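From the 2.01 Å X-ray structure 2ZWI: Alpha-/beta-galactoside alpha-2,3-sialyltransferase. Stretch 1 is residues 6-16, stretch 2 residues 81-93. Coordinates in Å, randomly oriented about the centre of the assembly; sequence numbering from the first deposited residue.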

# COMPACT_ATOMS: atom_id res chain seq x y z
N GLU A 6 12.57 -10.41 13.79
CA GLU A 6 11.89 -9.68 12.73
C GLU A 6 10.66 -8.96 13.29
O GLU A 6 9.80 -9.58 13.92
CB GLU A 6 11.48 -10.63 11.60
CG GLU A 6 12.64 -11.36 10.94
CD GLU A 6 12.20 -12.48 9.99
OE1 GLU A 6 11.03 -12.49 9.53
OE2 GLU A 6 13.04 -13.36 9.71
N VAL A 7 10.59 -7.65 13.08
CA VAL A 7 9.50 -6.81 13.59
C VAL A 7 8.64 -6.40 12.41
O VAL A 7 9.16 -5.96 11.38
CB VAL A 7 10.04 -5.55 14.32
CG1 VAL A 7 8.91 -4.57 14.64
CG2 VAL A 7 10.78 -5.93 15.59
N TYR A 8 7.32 -6.53 12.56
CA TYR A 8 6.37 -6.19 11.51
C TYR A 8 5.31 -5.24 12.05
O TYR A 8 4.55 -5.60 12.95
CB TYR A 8 5.71 -7.48 10.97
CG TYR A 8 6.68 -8.39 10.24
CD1 TYR A 8 6.96 -8.20 8.89
CD2 TYR A 8 7.33 -9.43 10.90
CE1 TYR A 8 7.86 -9.01 8.21
CE2 TYR A 8 8.24 -10.25 10.23
CZ TYR A 8 8.50 -10.03 8.89
OH TYR A 8 9.39 -10.84 8.20
N VAL A 9 5.26 -4.02 11.50
CA VAL A 9 4.29 -3.02 11.92
C VAL A 9 3.63 -2.32 10.71
O VAL A 9 4.27 -2.16 9.66
CB VAL A 9 4.89 -1.95 12.89
CG1 VAL A 9 5.20 -2.56 14.27
CG2 VAL A 9 6.15 -1.30 12.29
N ASP A 10 2.36 -1.97 10.88
CA ASP A 10 1.57 -1.23 9.87
C ASP A 10 0.26 -0.73 10.46
O ASP A 10 -0.37 -1.40 11.28
CB ASP A 10 1.26 -2.09 8.64
CG ASP A 10 0.55 -1.30 7.52
OD1 ASP A 10 0.79 -0.09 7.37
OD2 ASP A 10 -0.24 -1.91 6.78
N ARG A 11 -0.16 0.44 9.99
CA ARG A 11 -1.44 1.05 10.36
C ARG A 11 -2.49 0.88 9.28
O ARG A 11 -3.69 1.01 9.55
CB ARG A 11 -1.23 2.55 10.57
CG ARG A 11 -0.19 2.90 11.57
CD ARG A 11 -0.40 4.32 12.03
NE ARG A 11 0.70 4.75 12.88
CZ ARG A 11 0.73 5.91 13.53
NH1 ARG A 11 1.79 6.21 14.28
NH2 ARG A 11 -0.28 6.76 13.43
N ALA A 12 -2.04 0.64 8.05
CA ALA A 12 -2.93 0.59 6.89
C ALA A 12 -3.20 -0.86 6.48
O ALA A 12 -3.37 -1.72 7.35
CB ALA A 12 -2.31 1.38 5.73
N THR A 13 -3.23 -1.14 5.17
CA THR A 13 -3.43 -2.52 4.72
C THR A 13 -2.37 -3.01 3.73
O THR A 13 -2.01 -4.19 3.76
CB THR A 13 -4.82 -2.76 4.10
OG1 THR A 13 -5.13 -1.69 3.21
CG2 THR A 13 -5.89 -2.82 5.17
N LEU A 14 -1.90 -2.12 2.84
CA LEU A 14 -0.98 -2.51 1.77
C LEU A 14 0.33 -3.06 2.34
O LEU A 14 0.72 -4.17 1.98
CB LEU A 14 -0.73 -1.38 0.76
CG LEU A 14 0.50 -1.46 -0.16
CD1 LEU A 14 0.43 -2.61 -1.14
CD2 LEU A 14 0.68 -0.13 -0.90
N PRO A 15 1.01 -2.30 3.24
CA PRO A 15 2.22 -2.88 3.85
C PRO A 15 1.96 -4.20 4.59
O PRO A 15 2.81 -5.08 4.56
CB PRO A 15 2.70 -1.79 4.82
CG PRO A 15 2.16 -0.51 4.22
CD PRO A 15 0.80 -0.91 3.69
N THR A 16 0.81 -4.34 5.23
CA THR A 16 0.49 -5.56 5.95
C THR A 16 0.43 -6.73 4.98
O THR A 16 1.05 -7.76 5.21
CB THR A 16 -0.84 -5.44 6.73
OG1 THR A 16 -0.70 -4.46 7.77
CG2 THR A 16 -1.23 -6.78 7.34
N GLY A 81 8.09 -1.92 8.13
CA GLY A 81 7.12 -0.87 8.44
C GLY A 81 6.44 -0.23 7.24
O GLY A 81 6.53 -0.71 6.12
N ASN A 82 5.76 0.88 7.53
CA ASN A 82 4.96 1.64 6.57
C ASN A 82 5.71 2.95 6.33
O ASN A 82 5.96 3.69 7.28
CB ASN A 82 3.58 1.86 7.21
CG ASN A 82 2.67 2.77 6.41
OD1 ASN A 82 3.08 3.83 5.97
ND2 ASN A 82 1.42 2.35 6.24
N THR A 83 6.07 3.23 5.08
CA THR A 83 6.88 4.40 4.74
C THR A 83 6.26 5.73 5.22
O THR A 83 6.92 6.50 5.90
CB THR A 83 7.19 4.44 3.22
OG1 THR A 83 7.68 3.16 2.81
CG2 THR A 83 8.24 5.50 2.92
N LEU A 84 4.99 5.98 4.90
CA LEU A 84 4.32 7.20 5.38
C LEU A 84 4.41 7.31 6.91
O LEU A 84 4.64 8.38 7.45
CB LEU A 84 2.85 7.22 4.94
CG LEU A 84 2.04 8.50 5.21
CD1 LEU A 84 2.63 9.68 4.44
CD2 LEU A 84 0.59 8.26 4.83
N TRP A 85 4.24 6.18 7.58
CA TRP A 85 4.26 6.10 9.03
C TRP A 85 5.62 5.64 9.56
O TRP A 85 5.70 4.89 10.53
CB TRP A 85 3.13 5.17 9.49
CG TRP A 85 1.78 5.74 9.20
CD1 TRP A 85 0.88 5.30 8.27
CD2 TRP A 85 1.21 6.91 9.80
NE1 TRP A 85 -0.24 6.11 8.28
CE2 TRP A 85 -0.06 7.10 9.21
CE3 TRP A 85 1.64 7.80 10.79
CZ2 TRP A 85 -0.90 8.15 9.58
CZ3 TRP A 85 0.80 8.84 11.17
CH2 TRP A 85 -0.46 9.01 10.56
N ALA A 86 6.68 6.11 8.92
CA ALA A 86 8.04 5.81 9.36
C ALA A 86 8.24 6.18 10.84
O ALA A 86 9.13 5.63 11.49
CB ALA A 86 9.07 6.54 8.49
N VAL A 87 7.42 7.10 11.35
CA VAL A 87 7.48 7.47 12.78
C VAL A 87 7.40 6.24 13.71
O VAL A 87 8.07 6.21 14.75
CB VAL A 87 6.37 8.52 13.18
CG1 VAL A 87 4.98 7.91 13.11
CG2 VAL A 87 6.65 9.11 14.57
N ASP A 88 6.60 5.25 13.35
CA ASP A 88 6.51 4.03 14.15
C ASP A 88 7.84 3.29 14.18
O ASP A 88 8.26 2.84 15.23
CB ASP A 88 5.38 3.13 13.66
CG ASP A 88 4.00 3.76 13.82
OD1 ASP A 88 3.12 3.43 13.02
OD2 ASP A 88 3.80 4.58 14.74
N VAL A 89 8.52 3.17 13.04
CA VAL A 89 9.85 2.53 13.06
C VAL A 89 10.91 3.41 13.76
O VAL A 89 11.78 2.87 14.44
CB VAL A 89 10.30 1.82 11.70
CG1 VAL A 89 9.26 1.93 10.60
CG2 VAL A 89 11.71 2.20 11.26
N VAL A 90 10.81 4.73 13.63
CA VAL A 90 11.67 5.65 14.42
C VAL A 90 11.64 5.32 15.92
O VAL A 90 12.68 5.21 16.57
CB VAL A 90 11.28 7.14 14.20
CG1 VAL A 90 12.00 8.05 15.20
CG2 VAL A 90 11.59 7.59 12.77
N ASN A 91 10.43 5.16 16.47
CA ASN A 91 10.27 4.86 17.89
C ASN A 91 10.77 3.47 18.29
O ASN A 91 11.23 3.27 19.41
CB ASN A 91 8.82 5.08 18.32
CG ASN A 91 8.52 6.54 18.61
OD1 ASN A 91 8.79 7.03 19.72
ND2 ASN A 91 7.96 7.25 17.63
N ILE A 92 10.68 2.52 17.36
CA ILE A 92 11.28 1.20 17.57
C ILE A 92 12.81 1.30 17.55
O ILE A 92 13.47 0.77 18.45
CB ILE A 92 10.73 0.14 16.55
CG1 ILE A 92 9.23 -0.10 16.79
CG2 ILE A 92 11.51 -1.19 16.68
CD1 ILE A 92 8.44 -0.65 15.57
N ILE A 93 13.37 2.01 16.57
CA ILE A 93 14.83 2.24 16.52
C ILE A 93 15.35 2.94 17.79
O ILE A 93 16.35 2.53 18.38
CB ILE A 93 15.27 3.05 15.27
CG1 ILE A 93 14.95 2.29 13.96
CG2 ILE A 93 16.77 3.34 15.34
CD1 ILE A 93 15.10 3.16 12.67

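Arg11 is held in two perpendicular ways at once: its guanidinium lies flat on the Trp85 indole, planes at 10° and centres 4.0 Å apart, while its edge grips Asp88 through two hydrogen bonds, Arg11 NE to Asp88 OD1 at 2.8 Å and Arg11 NH1 to Asp88 OD2 at 2.6 Å. Charge is thus paired in the guanidinium plane, leaving a face free for the aromatic ring. The stack is off-centre over the six-membered ring, and Arg11 CD sits over the five-membered ring, 3.8 Å from its centroid, so the aliphatic stem packs as well. The type I turn from Thr83 to Ala86 carries Trp85, and the helix that follows supplies Asp88.

The strands come closest at Val9 and Gly81, with CA atoms 5.0 Å apart. No backbone hydrogen bond joins them here; instead Gly81 CA approaches Val9 O at 3.4 Å in a CA-H...O contact. Glycine suits the spot, since a CB would clash with Val89 CG1.

Where the strands end, Asn82 ND2 donates to Asp10 OD1 (2.8 Å, nearly linear). Asp10 OD1 also accepts from Ala12 N at 3.0 Å, so one carboxylate oxygen ties the neighbouring strand to the loop that follows Asp10. Asn82 OD1 in turn accepts from Trp85 N (3.1 Å).

Farther along the helix, Ile92 CD1 closes the apolar side against Val9 CG1 (4.0 Å) and Val7 CG1 (4.1 Å).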